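Local coordinates for PKS_KS domain-containing protein (PDB 6SMO) that probably condenses acyl chains with an ACP-bound extender unit to give 3-ketoacyl products, as a beta-ketoacyl synthase of the thiolase-like superfamily, and binds a polyketone chain, at residues L34-W48 with I377-Y390. Sequence-based numbering, arbitrary orientation.
Sequences LGVVAPTGVGVNEFW and IESVALCLEIEKQY
Leu-34 and Val-36 on strand 34-37 face Val-380 and Ile-377 of helix 377-388, which runs at 132° to the strand with 8.7 Å between the axes. After the strand the chain turns and enters helix 44-48, which crosses the same helix almost perpendicularly, so one helix is packed by a strand and a helix that follow each other in sequence. Leu-34 points at the helix and sets CD1 against Leu-384 CG and, at 3.7 Å, Cys-383 CB, while Val-36 CB lies 4.0 Å from Val-380 CG1. Phe-47 is a knob in the hole formed by Ile-377, Val-380, Ala-381 and Leu-384. With CG anti to the backbone N (chi1 174°), its ring is carried toward the helix; its edge meets Leu-384 CD1 and Ala-381, whose CB is 3.7 Å from CE2, and Val-36 CG2 lies over one face, toward the rim. Leu-384 CD2 instead reaches Val-44 CG1 at 3.6 Å. Trp-48 has Lys-388 CD over one face, with a CH-pi distance of 3.6 Å to the centroid of its five-membered ring, and the lysine chain bends at chi4 (-79°) to bring NZ into an off-centre cation-pi contact. Glu-385 CG and Tyr-390 CB border the Trp-48 rim, whereas Glu-385 OE2 takes hydrogen bonds from His-392 N and Asn-361 ND2. Tyr-390 stacks on His-52, farther along helix 44-53. No hydrogen bond joins the two segments: apolar packing fastens helix 372-388 to helix 44-53 and the central sheet of this thiolase-like fold, and exposed Lys-388 adds a cation-pi attraction while its ammonium can probably still meet solvent.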
ATOM      1  N   LEU B  34      18.816 -12.647  -6.780  1.00 34.30           N
ATOM      2  CA  LEU B  34      18.783 -11.548  -5.777  1.00 34.41           C
ATOM      3  C   LEU B  34      19.440 -10.297  -6.367  1.00 34.56           C
ATOM      4  O   LEU B  34      20.510 -10.427  -6.995  1.00 35.15           O
ATOM      5  CB  LEU B  34      19.524 -11.988  -4.510  1.00 34.39           C
ATOM      6  CG  LEU B  34      18.920 -13.167  -3.750  1.00 34.62           C
ATOM      7  CD1 LEU B  34      19.819 -13.567  -2.593  1.00 34.64           C
ATOM      8  CD2 LEU B  34      17.523 -12.841  -3.244  1.00 34.75           C
ATOM      9  N   GLY B  35      18.812  -9.137  -6.160  1.00 34.59           N
ATOM     10  CA  GLY B  35      19.363  -7.806  -6.479  1.00 34.92           C
ATOM     11  C   GLY B  35      18.995  -6.810  -5.395  1.00 35.09           C
ATOM     12  O   GLY B  35      17.806  -6.769  -5.019  1.00 35.14           O
ATOM     13  N   VAL B  36      19.971  -6.045  -4.897  1.00 35.28           N
ATOM     14  CA  VAL B  36      19.785  -5.127  -3.733  1.00 35.20           C
ATOM     15  C   VAL B  36      20.601  -3.845  -3.945  1.00 35.59           C
ATOM     16  O   VAL B  36      21.769  -3.940  -4.372  1.00 36.05           O
ATOM     17  CB  VAL B  36      20.144  -5.827  -2.407  1.00 34.98           C
ATOM     18  CG1 VAL B  36      21.575  -6.344  -2.391  1.00 34.92           C
ATOM     19  CG2 VAL B  36      19.880  -4.935  -1.204  1.00 35.02           C
ATOM     20  N   VAL B  37      19.975  -2.698  -3.667  1.00 35.63           N
ATOM     21  CA  VAL B  37      20.620  -1.361  -3.502  1.00 35.89           C
ATOM     22  C   VAL B  37      20.300  -0.887  -2.080  1.00 35.76           C
ATOM     23  O   VAL B  37      19.171  -0.409  -1.867  1.00 35.92           O
ATOM     24  CB  VAL B  37      20.126  -0.355  -4.561  1.00 35.93           C
ATOM     25  CG1 VAL B  37      20.765   1.016  -4.387  1.00 36.08           C
ATOM     26  CG2 VAL B  37      20.344  -0.868  -5.976  1.00 36.16           C
ATOM     27  N   ALA B  38      21.244  -1.044  -1.147  1.00 36.11           N
ATOM     28  CA  ALA B  38      21.059  -0.769   0.298  1.00 36.23           C
ATOM     29  C   ALA B  38      22.171   0.145   0.807  1.00 36.32           C
ATOM     30  O   ALA B  38      23.236   0.228   0.198  1.00 36.71           O
ATOM     31  CB  ALA B  38      21.021  -2.067   1.066  1.00 36.15           C
ATOM     32  N   PRO B  39      21.949   0.870   1.931  1.00 36.23           N
ATOM     33  CA  PRO B  39      22.995   1.688   2.550  1.00 36.52           C
ATOM     34  C   PRO B  39      24.203   0.874   3.042  1.00 37.06           C
ATOM     35  O   PRO B  39      25.284   1.428   3.098  1.00 37.53           O
ATOM     36  CB  PRO B  39      22.287   2.351   3.744  1.00 36.13           C
ATOM     37  CG  PRO B  39      20.819   2.291   3.386  1.00 35.84           C
ATOM     38  CD  PRO B  39      20.666   0.983   2.641  1.00 35.83           C
ATOM     39  N   THR B  40      23.988  -0.400   3.395  1.00 37.14           N
ATOM     40  CA  THR B  40      25.042  -1.350   3.845  1.00 37.75           C
ATOM     41  C   THR B  40      25.910  -1.767   2.651  1.00 38.44           C
ATOM     42  O   THR B  40      27.114  -1.998   2.863  1.00 39.95           O
ATOM     43  CB  THR B  40      24.438  -2.569   4.553  1.00 37.26           C
ATOM     44  OG1 THR B  40      23.313  -3.023   3.799  1.00 36.84           O
ATOM     45  CG2 THR B  40      24.011  -2.268   5.973  1.00 37.17           C
ATOM     46  N   GLY B  41      25.327  -1.864   1.452  1.00 38.30           N
ATOM     47  CA  GLY B  41      26.064  -2.179   0.212  1.00 38.28           C
ATOM     48  C   GLY B  41      25.160  -2.228  -1.008  1.00 38.03           C
ATOM     49  O   GLY B  41      23.995  -2.649  -0.866  1.00 37.87           O
ATOM     50  N   VAL B  42      25.689  -1.809  -2.163  1.00 38.31           N
ATOM     51  CA  VAL B  42      25.033  -1.912  -3.502  1.00 38.41           C
ATOM     52  C   VAL B  42      25.593  -3.156  -4.200  1.00 38.45           C
ATOM     53  O   VAL B  42      26.826  -3.229  -4.374  1.00 38.44           O
ATOM     54  CB  VAL B  42      25.259  -0.641  -4.344  1.00 38.72           C
ATOM     55  CG1 VAL B  42      24.500  -0.695  -5.661  1.00 38.59           C
ATOM     56  CG2 VAL B  42      24.897   0.621  -3.576  1.00 38.83           C
ATOM     57  N   GLY B  43      24.716  -4.091  -4.578  1.00 38.46           N
ATOM     58  CA  GLY B  43      25.086  -5.403  -5.143  1.00 38.98           C
ATOM     59  C   GLY B  43      25.164  -6.467  -4.061  1.00 39.14           C
ATOM     60  O   GLY B  43      25.457  -6.111  -2.906  1.00 39.12           O
ATOM     61  N   VAL B  44      24.933  -7.729  -4.434  1.00 40.04           N
ATOM     62  CA  VAL B  44      24.806  -8.896  -3.509  1.00 40.60           C
ATOM     63  C   VAL B  44      26.116  -9.094  -2.735  1.00 41.03           C
ATOM     64  O   VAL B  44      26.043  -9.302  -1.507  1.00 40.54           O
ATOM     65  CB  VAL B  44      24.407 -10.172  -4.278  1.00 41.25           C
ATOM     66  CG1 VAL B  44      24.521 -11.421  -3.418  1.00 41.30           C
ATOM     67  CG2 VAL B  44      23.007 -10.057  -4.866  1.00 41.77           C
ATOM     68  N   ASN B  45      27.261  -9.037  -3.425  1.00 41.81           N
ATOM     69  CA  ASN B  45      28.607  -9.330  -2.861  1.00 42.04           C
ATOM     70  C   ASN B  45      28.955  -8.298  -1.781  1.00 41.14           C
ATOM     71  O   ASN B  45      29.324  -8.718  -0.666  1.00 40.04           O
ATOM     72  CB  ASN B  45      29.684  -9.374  -3.950  1.00 43.39           C
ATOM     73  CG  ASN B  45      29.461 -10.476  -4.965  1.00 44.61           C
ATOM     74  OD1 ASN B  45      28.860 -11.503  -4.657  1.00 46.12           O
ATOM     75  ND2 ASN B  45      29.945 -10.274  -6.180  1.00 45.01           N
ATOM     76  N   GLU B  46      28.836  -7.004  -2.100  1.00 41.10           N
ATOM     77  CA  GLU B  46      29.174  -5.876  -1.186  1.00 41.53           C
ATOM     78  C   GLU B  46      28.176  -5.844  -0.021  1.00 39.72           C
ATOM     79  O   GLU B  46      28.621  -5.652   1.127  1.00 39.85           O
ATOM     80  CB  GLU B  46      29.173  -4.545  -1.943  1.00 43.07           C
ATOM     81  CG  GLU B  46      29.802  -3.403  -1.162  1.00 44.55           C
ATOM     82  CD  GLU B  46      29.591  -2.026  -1.770  1.00 46.19           C
ATOM     83  OE1 GLU B  46      29.298  -1.086  -1.004  1.00 47.13           O
ATOM     84  OE2 GLU B  46      29.726  -1.895  -3.004  1.00 48.25           O
ATOM     85  N   PHE B  47      26.883  -6.026  -0.314  1.00 38.65           N
ATOM     86  CA  PHE B  47      25.765  -6.007   0.668  1.00 37.58           C
ATOM     87  C   PHE B  47      26.014  -7.046   1.768  1.00 37.15           C
ATOM     88  O   PHE B  47      25.887  -6.690   2.956  1.00 37.02           O
ATOM     89  CB  PHE B  47      24.425  -6.260  -0.031  1.00 36.85           C
ATOM     90  CG  PHE B  47      23.244  -6.410   0.897  1.00 35.86           C
ATOM     91  CD1 PHE B  47      22.723  -5.312   1.564  1.00 35.20           C
ATOM     92  CD2 PHE B  47      22.651  -7.647   1.100  1.00 35.43           C
ATOM     93  CE1 PHE B  47      21.636  -5.449   2.413  1.00 34.78           C
ATOM     94  CE2 PHE B  47      21.564  -7.782   1.950  1.00 34.85           C
ATOM     95  CZ  PHE B  47      21.059  -6.683   2.605  1.00 34.53           C
ATOM     96  N   TRP B  48      26.355  -8.282   1.385  1.00 36.87           N
ATOM     97  CA  TRP B  48      26.532  -9.431   2.316  1.00 36.85           C
ATOM     98  C   TRP B  48      27.736  -9.193   3.236  1.00 37.14           C
ATOM     99  O   TRP B  48      27.577  -9.361   4.462  1.00 37.43           O
ATOM    100  CB  TRP B  48      26.681 -10.756   1.557  1.00 36.52           C
ATOM    101  CG  TRP B  48      27.023 -11.895   2.467  1.00 36.09           C
ATOM    102  CD1 TRP B  48      28.221 -12.541   2.569  1.00 36.19           C
ATOM    103  CD2 TRP B  48      26.164 -12.487   3.458  1.00 35.44           C
ATOM    104  NE1 TRP B  48      28.158 -13.508   3.536  1.00 36.18           N
ATOM    105  CE2 TRP B  48      26.910 -13.499   4.098  1.00 35.63           C
ATOM    106  CE3 TRP B  48      24.840 -12.270   3.856  1.00 35.09           C
ATOM    107  CZ2 TRP B  48      26.370 -14.291   5.113  1.00 35.38           C
ATOM    108  CZ3 TRP B  48      24.308 -13.052   4.858  1.00 34.91           C
ATOM    109  CH2 TRP B  48      25.064 -14.049   5.477  1.00 34.94           C
ATOM    110  N   ILE B 377      14.728  -5.806   1.148  1.00 29.86           N
ATOM    111  CA  ILE B 377      16.194  -5.796   1.447  1.00 30.14           C
ATOM    112  C   ILE B 377      16.489  -6.885   2.490  1.00 30.47           C
ATOM    113  O   ILE B 377      17.491  -7.607   2.318  1.00 30.73           O
ATOM    114  CB  ILE B 377      16.668  -4.400   1.906  1.00 29.81           C
ATOM    115  CG1 ILE B 377      16.505  -3.350   0.803  1.00 29.62           C
ATOM    116  CG2 ILE B 377      18.106  -4.451   2.405  1.00 29.80           C
ATOM    117  CD1 ILE B 377      16.473  -1.925   1.308  1.00 29.62           C
ATOM    118  N   GLU B 378      15.649  -6.991   3.526  1.00 30.90           N
ATOM    119  CA  GLU B 378      15.751  -8.027   4.591  1.00 31.21           C
ATOM    120  C   GLU B 378      15.438  -9.410   4.003  1.00 30.96           C
ATOM    121  O   GLU B 378      16.034 -10.393   4.479  1.00 31.31           O
ATOM    122  CB  GLU B 378      14.806  -7.710   5.752  1.00 31.98           C
ATOM    123  CG  GLU B 378      15.277  -6.566   6.628  1.00 32.88           C
ATOM    124  CD  GLU B 378      14.211  -5.988   7.543  1.00 33.79           C
ATOM    125  OE1 GLU B 378      13.422  -6.775   8.107  1.00 35.11           O
ATOM    126  OE2 GLU B 378      14.168  -4.748   7.689  1.00 34.21           O
ATOM    127  N   SER B 379      14.529  -9.479   3.024  1.00 30.57           N
ATOM    128  CA  SER B 379      14.161 -10.718   2.285  1.00 30.46           C
ATOM    129  C   SER B 379      15.339 -11.186   1.420  1.00 30.57           C
ATOM    130  O   SER B 379      15.530 -12.413   1.309  1.00 31.18           O
ATOM    131  CB  SER B 379      12.911 -10.527   1.457  1.00 30.31           C
ATOM    132  OG  SER B 379      11.748 -10.624   2.267  1.00 30.20           O
ATOM    133  N   VAL B 380      16.090 -10.251   0.825  1.00 30.31           N
ATOM    134  CA  VAL B 380      17.340 -10.543   0.058  1.00 30.24           C
ATOM    135  C   VAL B 380      18.393 -11.072   1.039  1.00 30.47           C
ATOM    136  O   VAL B 380      19.027 -12.099   0.727  1.00 30.74           O
ATOM    137  CB  VAL B 380      17.850  -9.307  -0.713  1.00 29.92           C
ATOM    138  CG1 VAL B 380      19.275  -9.491  -1.214  1.00 29.90           C
ATOM    139  CG2 VAL B 380      16.928  -8.945  -1.869  1.00 29.89           C
ATOM    140  N   ALA B 381      18.565 -10.389   2.177  1.00 30.73           N
ATOM    141  CA  ALA B 381      19.506 -10.754   3.264  1.00 31.32           C
ATOM    142  C   ALA B 381      19.149 -12.136   3.822  1.00 31.56           C
ATOM    143  O   ALA B 381      20.076 -12.929   4.078  1.00 32.01           O
ATOM    144  CB  ALA B 381      19.476  -9.703   4.347  1.00 31.22           C
ATOM    145  N   LEU B 382      17.851 -12.403   4.000  1.00 31.61           N
ATOM    146  CA  LEU B 382      17.307 -13.685   4.525  1.00 31.57           C
ATOM    147  C   LEU B 382      17.700 -14.839   3.593  1.00 31.77           C
ATOM    148  O   LEU B 382      18.098 -15.903   4.108  1.00 31.62           O
ATOM    149  CB  LEU B 382      15.785 -13.564   4.654  1.00 31.84           C
ATOM    150  CG  LEU B 382      15.037 -14.847   5.018  1.00 32.11           C
ATOM    151  CD1 LEU B 382      15.615 -15.490   6.268  1.00 32.26           C
ATOM    152  CD2 LEU B 382      13.555 -14.567   5.212  1.00 32.46           C
ATOM    153  N   CYS B 383      17.582 -14.636   2.277  1.00 31.80           N
ATOM    154  CA  CYS B 383      17.914 -15.640   1.228  1.00 32.12           C
ATOM    155  C   CYS B 383      19.414 -15.961   1.272  1.00 32.16           C
ATOM    156  O   CYS B 383      19.759 -17.152   1.159  1.00 32.74           O
ATOM    157  CB  CYS B 383      17.503 -15.151  -0.155  1.00 32.23           C
ATOM    158  SG  CYS B 383      15.706 -15.030  -0.360  1.00 32.46           S
ATOM    159  N   LEU B 384      20.262 -14.940   1.448  1.00 31.77           N
ATOM    160  CA  LEU B 384      21.741 -15.076   1.557  1.00 31.84           C
ATOM    161  C   LEU B 384      22.106 -15.805   2.857  1.00 32.27           C
ATOM    162  O   LEU B 384      23.061 -16.607   2.830  1.00 32.47           O
ATOM    163  CB  LEU B 384      22.383 -13.685   1.508  1.00 31.70           C
ATOM    164  CG  LEU B 384      22.303 -12.970   0.159  1.00 31.48           C
ATOM    165  CD1 LEU B 384      22.594 -11.485   0.312  1.00 31.47           C
ATOM    166  CD2 LEU B 384      23.253 -13.601  -0.848  1.00 31.50           C
ATOM    167  N   GLU B 385      21.378 -15.531   3.947  1.00 32.33           N
ATOM    168  CA  GLU B 385      21.601 -16.140   5.288  1.00 32.58           C
ATOM    169  C   GLU B 385      21.373 -17.656   5.217  1.00 32.83           C
ATOM    170  O   GLU B 385      22.216 -18.400   5.755  1.00 32.93           O
ATOM    171  CB  GLU B 385      20.682 -15.507   6.336  1.00 32.27           C
ATOM    172  CG  GLU B 385      21.203 -14.196   6.893  1.00 32.36           C
ATOM    173  CD  GLU B 385      20.265 -13.525   7.880  1.00 32.43           C
ATOM    174  OE1 GLU B 385      19.110 -13.253   7.502  1.00 32.57           O
ATOM    175  OE2 GLU B 385      20.685 -13.285   9.029  1.00 33.00           O
ATOM    176  N   ILE B 386      20.277 -18.088   4.583  1.00 33.11           N
ATOM    177  CA  ILE B 386      19.893 -19.526   4.437  1.00 33.93           C
ATOM    178  C   ILE B 386      20.916 -20.225   3.531  1.00 35.53           C
ATOM    179  O   ILE B 386      21.327 -21.353   3.873  1.00 36.23           O
ATOM    180  CB  ILE B 386      18.451 -19.664   3.905  1.00 33.47           C
ATOM    181  CG1 ILE B 386      17.428 -19.185   4.941  1.00 33.12           C
ATOM    182  CG2 ILE B 386      18.167 -21.091   3.454  1.00 33.53           C
ATOM    183  CD1 ILE B 386      16.050 -18.925   4.379  1.00 33.12           C
ATOM    184  N   GLU B 387      21.296 -19.580   2.424  1.00 36.43           N
ATOM    185  CA  GLU B 387      22.291 -20.092   1.440  1.00 37.61           C
ATOM    186  C   GLU B 387      23.622 -20.377   2.143  1.00 37.78           C
ATOM    187  O   GLU B 387      24.136 -21.505   1.998  1.00 38.70           O
ATOM    188  CB  GLU B 387      22.504 -19.090   0.302  1.00 38.13           C
ATOM    189  CG  GLU B 387      22.106 -19.626  -1.061  1.00 39.12           C
ATOM    190  CD  GLU B 387      23.200 -20.400  -1.777  1.00 40.48           C
ATOM    191  OE1 GLU B 387      22.953 -21.567  -2.142  1.00 41.71           O
ATOM    192  OE2 GLU B 387      24.291 -19.830  -1.973  1.00 40.79           O
ATOM    193  N   LYS B 388      24.146 -19.391   2.877  1.00 37.59           N
ATOM    194  CA  LYS B 388      25.517 -19.407   3.458  1.00 37.72           C
ATOM    195  C   LYS B 388      25.490 -19.948   4.895  1.00 37.34           C
ATOM    196  O   LYS B 388      26.571 -20.000   5.514  1.00 36.98           O
ATOM    197  CB  LYS B 388      26.121 -18.001   3.377  1.00 37.74           C
ATOM    198  CG  LYS B 388      26.451 -17.533   1.965  1.00 38.09           C
ATOM    199  CD  LYS B 388      26.636 -16.037   1.838  1.00 38.09           C
ATOM    200  CE  LYS B 388      26.899 -15.590   0.415  1.00 38.48           C
ATOM    201  NZ  LYS B 388      28.305 -15.832   0.011  1.00 38.66           N
ATOM    202  N   GLN B 389      24.313 -20.352   5.395  1.00 37.05           N
ATOM    203  CA  GLN B 389      24.113 -20.926   6.755  1.00 37.03           C
ATOM    204  C   GLN B 389      24.785 -20.021   7.797  1.00 36.71           C
ATOM    205  O   GLN B 389      25.444 -20.553   8.714  1.00 37.58           O
ATOM    206  CB  GLN B 389      24.661 -22.355   6.820  1.00 37.68           C
ATOM    207  CG  GLN B 389      23.938 -23.338   5.909  1.00 38.26           C
ATOM    208  CD  GLN B 389      22.586 -23.747   6.442  1.00 38.35           C
ATOM    209  OE1 GLN B 389      21.631 -22.973   6.433  1.00 38.47           O
ATOM    210  NE2 GLN B 389      22.491 -24.983   6.902  1.00 38.97           N
ATOM    211  N   TYR B 390      24.626 -18.703   7.645  1.00 35.81           N
ATOM    212  CA  TYR B 390      25.147 -17.656   8.562  1.00 35.25           C
ATOM    213  C   TYR B 390      23.991 -16.736   8.966  1.00 34.61           C
ATOM    214  O   TYR B 390      23.048 -16.571   8.168  1.00 34.53           O
ATOM    215  CB  TYR B 390      26.281 -16.866   7.902  1.00 34.75           C
ATOM    216  CG  TYR B 390      27.007 -15.922   8.827  1.00 34.33           C
ATOM    217  CD1 TYR B 390      28.100 -16.346   9.566  1.00 34.37           C
ATOM    218  CD2 TYR B 390      26.601 -14.605   8.970  1.00 33.91           C
ATOM    219  CE1 TYR B 390      28.773 -15.487  10.421  1.00 34.38           C
ATOM    220  CE2 TYR B 390      27.261 -13.732   9.822  1.00 33.89           C
ATOM    221  CZ  TYR B 390      28.352 -14.175  10.549  1.00 34.13           C
ATOM    222  OH  TYR B 390      29.009 -13.321  11.388  1.00 34.36           O
TER